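PDB 5AWO: isomaltodextranase from Arthrobacter globiformis, which hydrolyses (1->6)-alpha-D-glucosidic linkages in polysaccharides, removing successive isomaltose units from the non-reducing ends of the chains. Local coordinates for residues 293-297 / 409-413; 317-321 / 332-336. One frame throughout, in Å; residues are numbered along the deposited sequence. Where two conformers were deposited one is given.

Contact 1: residues 293-297 / 409-413; sequences ANPFC and LFNRS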
# COMPACT_ATOMS: atom_id res chain seq x y z
N ALA A 293 -2.10 7.22 14.82
CA ALA A 293 -3.08 8.23 14.43
C ALA A 293 -2.67 9.05 13.22
O ALA A 293 -3.46 9.28 12.33
CB ALA A 293 -3.39 9.17 15.59
N ASN A 294 -1.41 9.51 13.19
CA ASN A 294 -0.95 10.36 12.10
C ASN A 294 -0.14 9.53 11.11
O ASN A 294 0.46 8.50 11.48
CB ASN A 294 -0.15 11.58 12.62
CG ASN A 294 1.14 11.20 13.31
OD1 ASN A 294 1.24 11.21 14.56
ND2 ASN A 294 2.12 10.85 12.55
N PRO A 295 -0.14 9.93 9.83
CA PRO A 295 0.52 9.11 8.80
C PRO A 295 2.04 9.12 8.85
O PRO A 295 2.66 8.16 8.41
CB PRO A 295 -0.05 9.65 7.49
CG PRO A 295 -0.46 11.07 7.83
CD PRO A 295 -1.00 10.97 9.23
N PHE A 296 2.67 10.16 9.42
CA PHE A 296 4.11 10.04 9.61
C PHE A 296 4.40 8.78 10.41
O PHE A 296 5.27 7.97 10.03
CB PHE A 296 4.71 11.25 10.30
CG PHE A 296 5.10 12.36 9.37
CD1 PHE A 296 6.26 12.27 8.61
CD2 PHE A 296 4.35 13.52 9.28
CE1 PHE A 296 6.63 13.29 7.76
CE2 PHE A 296 4.72 14.55 8.45
CZ PHE A 296 5.88 14.44 7.67
N CYS A 297 3.69 8.58 11.52
CA CYS A 297 3.92 7.42 12.37
C CYS A 297 3.35 6.15 11.75
O CYS A 297 3.97 5.08 11.86
CB CYS A 297 3.30 7.61 13.74
SG CYS A 297 4.14 8.88 14.75
N LEU A 409 13.24 14.08 2.84
CA LEU A 409 13.71 14.56 4.11
C LEU A 409 12.63 15.50 4.68
O LEU A 409 12.10 16.33 3.93
CB LEU A 409 15.01 15.31 3.95
CG LEU A 409 16.14 14.59 3.23
CD1 LEU A 409 17.30 15.53 2.96
CD2 LEU A 409 16.63 13.38 3.98
N PHE A 410 12.32 15.35 5.98
CA PHE A 410 11.21 16.05 6.60
C PHE A 410 11.66 16.69 7.90
O PHE A 410 12.47 16.14 8.61
CB PHE A 410 10.06 15.08 6.91
CG PHE A 410 9.49 14.42 5.70
CD1 PHE A 410 8.44 14.99 5.00
CD2 PHE A 410 9.98 13.19 5.27
CE1 PHE A 410 7.94 14.42 3.85
CE2 PHE A 410 9.43 12.58 4.16
CZ PHE A 410 8.41 13.18 3.44
N ASN A 411 11.07 17.84 8.22
CA ASN A 411 11.23 18.48 9.53
C ASN A 411 9.90 18.68 10.21
O ASN A 411 9.18 19.64 9.91
CB ASN A 411 11.99 19.80 9.45
CG ASN A 411 12.13 20.46 10.80
OD1 ASN A 411 11.93 19.82 11.84
ND2 ASN A 411 12.50 21.72 10.81
N ARG A 412 9.60 17.79 11.17
CA ARG A 412 8.35 17.83 11.91
C ARG A 412 8.38 18.75 13.13
O ARG A 412 7.36 18.88 13.83
CB ARG A 412 7.94 16.41 12.28
CG ARG A 412 7.70 15.49 11.09
CD ARG A 412 7.47 14.05 11.50
NE ARG A 412 6.23 13.92 12.26
CZ ARG A 412 5.99 13.01 13.19
NH1 ARG A 412 6.87 12.06 13.46
NH2 ARG A 412 4.86 13.09 13.87
N SER A 413 9.50 19.43 13.41
CA SER A 413 9.50 20.42 14.47
C SER A 413 8.51 21.55 14.12
O SER A 413 8.42 21.97 12.95
CB SER A 413 10.87 21.04 14.64
OG SER A 413 10.85 22.07 15.62
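Phe296, at the start of a barrel helix, meets Phe410, at the end of a beta-sandwich strand, and Arg412, in the turn just past it, in the seam between the catalytic barrel and the beta-sandwich domain that follows it. The two rings form a T-shaped pair: the edge of Phe296 is turned to the face of Phe410, the centroids lie 5.3 Å apart and the planes stand at 83°. Phe296 CE1 makes the approach, 3.7 Å from Phe410 CG and displaced toward the rim of that ring.

Arg412 takes a face of the same phenylalanine. Its CD sits 3.6 Å from the Phe296 ring centroid, over the middle of the face, as a CH-pi contact. A bend at chi3 (66°) then carries the guanidinium past the ring toward its root, nearly parallel to it, with the planes 12° apart. NE comes within 3.5 Å of Phe296 CG, and the guanidinium face rests on Phe296 CB. Hydrogen bonds from NE to Ser279, NH1 to Thr393 and NH2 to Gln283 hold this flat group in place, so the polar rim is satisfied while apolar carbon lies against its face. Just beyond, Asn411 OD1 accepts from Ser413 N, closing an Asx turn where the strand ends. The T-shaped pair and the arginine laid over the ring thus join the two domains expected of family 27 glycoside hydrolases, a beta/alpha barrel and an antiparallel beta-sandwich.

Contact 2: residues 317-321 / 332-336; sequences FMRAS and MMNLM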
# COMPACT_ATOMS: atom_id res chain seq x y z
N PHE A 317 -6.55 10.94 2.61
CA PHE A 317 -6.87 11.97 1.64
C PHE A 317 -6.06 13.22 1.87
O PHE A 317 -5.80 13.59 3.02
CB PHE A 317 -8.35 12.36 1.73
CG PHE A 317 -9.27 11.19 1.54
CD1 PHE A 317 -9.12 10.33 0.47
CD2 PHE A 317 -10.30 10.97 2.43
CE1 PHE A 317 -9.97 9.23 0.31
CE2 PHE A 317 -11.17 9.88 2.25
CZ PHE A 317 -10.99 9.00 1.21
N MET A 318 -5.60 13.79 0.76
CA MET A 318 -4.90 15.08 0.77
C MET A 318 -5.92 16.21 0.65
O MET A 318 -6.70 16.26 -0.31
CB MET A 318 -3.87 15.15 -0.35
CG MET A 318 -2.74 14.18 -0.13
SD MET A 318 -1.43 14.31 -1.35
CE MET A 318 -2.20 13.51 -2.74
N ARG A 319 -5.89 17.11 1.64
CA ARG A 319 -6.82 18.24 1.70
C ARG A 319 -5.94 19.52 1.68
O ARG A 319 -5.57 20.10 2.72
CB ARG A 319 -7.71 18.16 2.92
CG ARG A 319 -8.55 16.87 3.01
CD ARG A 319 -9.68 16.99 4.05
NE ARG A 319 -10.62 17.98 3.59
CZ ARG A 319 -11.43 18.72 4.34
NH1 ARG A 319 -11.58 18.50 5.64
NH2 ARG A 319 -12.12 19.66 3.74
N ALA A 320 -5.48 19.87 0.50
CA ALA A 320 -4.40 20.89 0.40
C ALA A 320 -4.78 22.21 1.05
O ALA A 320 -3.95 22.85 1.72
CB ALA A 320 -4.02 21.13 -1.05
N SER A 321 -6.01 22.64 0.86
CA SER A 321 -6.50 23.94 1.37
C SER A 321 -6.62 23.98 2.88
O SER A 321 -6.79 25.05 3.47
CB SER A 321 -7.88 24.26 0.80
OG SER A 321 -8.88 23.51 1.46
N MET A 332 2.94 17.42 2.83
CA MET A 332 1.83 16.47 2.66
C MET A 332 2.07 15.58 1.44
O MET A 332 2.04 14.34 1.53
CB MET A 332 0.52 17.28 2.52
CG MET A 332 -0.71 16.46 2.19
SD MET A 332 -2.04 17.49 1.57
CE MET A 332 -1.39 17.91 -0.01
N MET A 333 2.29 16.22 0.29
CA MET A 333 2.43 15.47 -0.96
C MET A 333 3.70 14.62 -0.91
O MET A 333 3.69 13.44 -1.26
CB MET A 333 2.49 16.44 -2.12
CG MET A 333 2.62 15.80 -3.49
SD MET A 333 1.13 14.85 -3.90
CE MET A 333 1.52 14.29 -5.56
N ASN A 334 4.80 15.19 -0.41
CA ASN A 334 6.06 14.47 -0.38
C ASN A 334 6.00 13.21 0.50
O ASN A 334 6.62 12.17 0.18
CB ASN A 334 7.19 15.38 0.13
CG ASN A 334 7.62 16.43 -0.87
OD1 ASN A 334 7.35 16.32 -2.08
ND2 ASN A 334 8.30 17.47 -0.37
N LEU A 335 5.26 13.26 1.60
CA LEU A 335 5.12 12.09 2.45
C LEU A 335 4.37 10.97 1.74
O LEU A 335 4.77 9.81 1.80
CB LEU A 335 4.40 12.45 3.76
CG LEU A 335 4.19 11.29 4.74
CD1 LEU A 335 5.49 10.65 5.21
CD2 LEU A 335 3.36 11.75 5.97
N MET A 336 3.26 11.32 1.09
CA MET A 336 2.47 10.30 0.38
C MET A 336 3.32 9.64 -0.70
O MET A 336 3.33 8.41 -0.86
CB MET A 336 1.19 10.89 -0.24
CG MET A 336 0.25 11.59 0.74
SD MET A 336 -0.32 10.52 2.07
CE MET A 336 -1.36 11.70 2.92
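Flat side-chain groups have almost no share in the meeting of Met318 with Met332, Met333 and Met336: no ring of the two segments offers either a face or an edge across it. Phe317 leaves the backbone away from the helix, and its ring meets that of Tyr44, while the Arg319 guanidinium is bound by NH1 to the carbonyl oxygen of Asp271. Between the two segments, the flat group that does come close is the peptide after Met318, whose nitrogen, Arg319 N, lies 3.9 Å from Met332 SD; Tyr359 and Phe299 border the cluster from outside.

What remains is a cluster of thioethers, in which one methionine reaches into a group of three. Met318 runs straight through chi2 (-175°), which sends its sulfur toward the helix before the methyl turns aside at chi3 (-76°). Met332 crosses its root, with SD 3.5 Å from Met318 CB, and a turn at its own end brings CE to 3.8 Å from Met318 SD. Farther along, Met318 SD is flanked by two more helix residues: Met333 SD stands 3.7 Å away, sulfur to sulfur, and Met336 CG 3.8 Å away, Met336 running alongside in the opposite direction. Ala320 adds a looser touch, its CB 4.3 Å from Met332 CE. Trimming Met318 to an alanine would probably leave the Met333 sulfur and Met336 CG without their shared neighbour and open a gap against the helix.

All the touching residues are buried. The loop 317-321 follows strand 312-314 and leads into helix 326-339, while Met318 is tied by backbone hydrogen bonds to Ala344 and Ala346; Leu343 of strand 343-345 touches Met318, Met333 and Met336, so that loop, helix and strand close on one another within the last beta-alpha-beta unit of the barrel.

Helix 326-339 is the element that joins the two contacts, whose centres lie about 12 Å apart. In contact 2 its methionines face the barrel strands; Leu335, between them in sequence, turns instead to contact 1. There Phe410 CZ packs 3.6 Å from Leu335 CA, and Phe296 CD1 lies 3.8 Å from Leu335 CD1, so the helix lies between the barrel's strands and the sandwich. Along the chain, contact 2 is nested within the loop that contact 1 closes. Both are buried and lie away from Asp201 and Asp262, the probable nucleophile and proton donor, and so belong to the scaffold rather than to the catalytic centre.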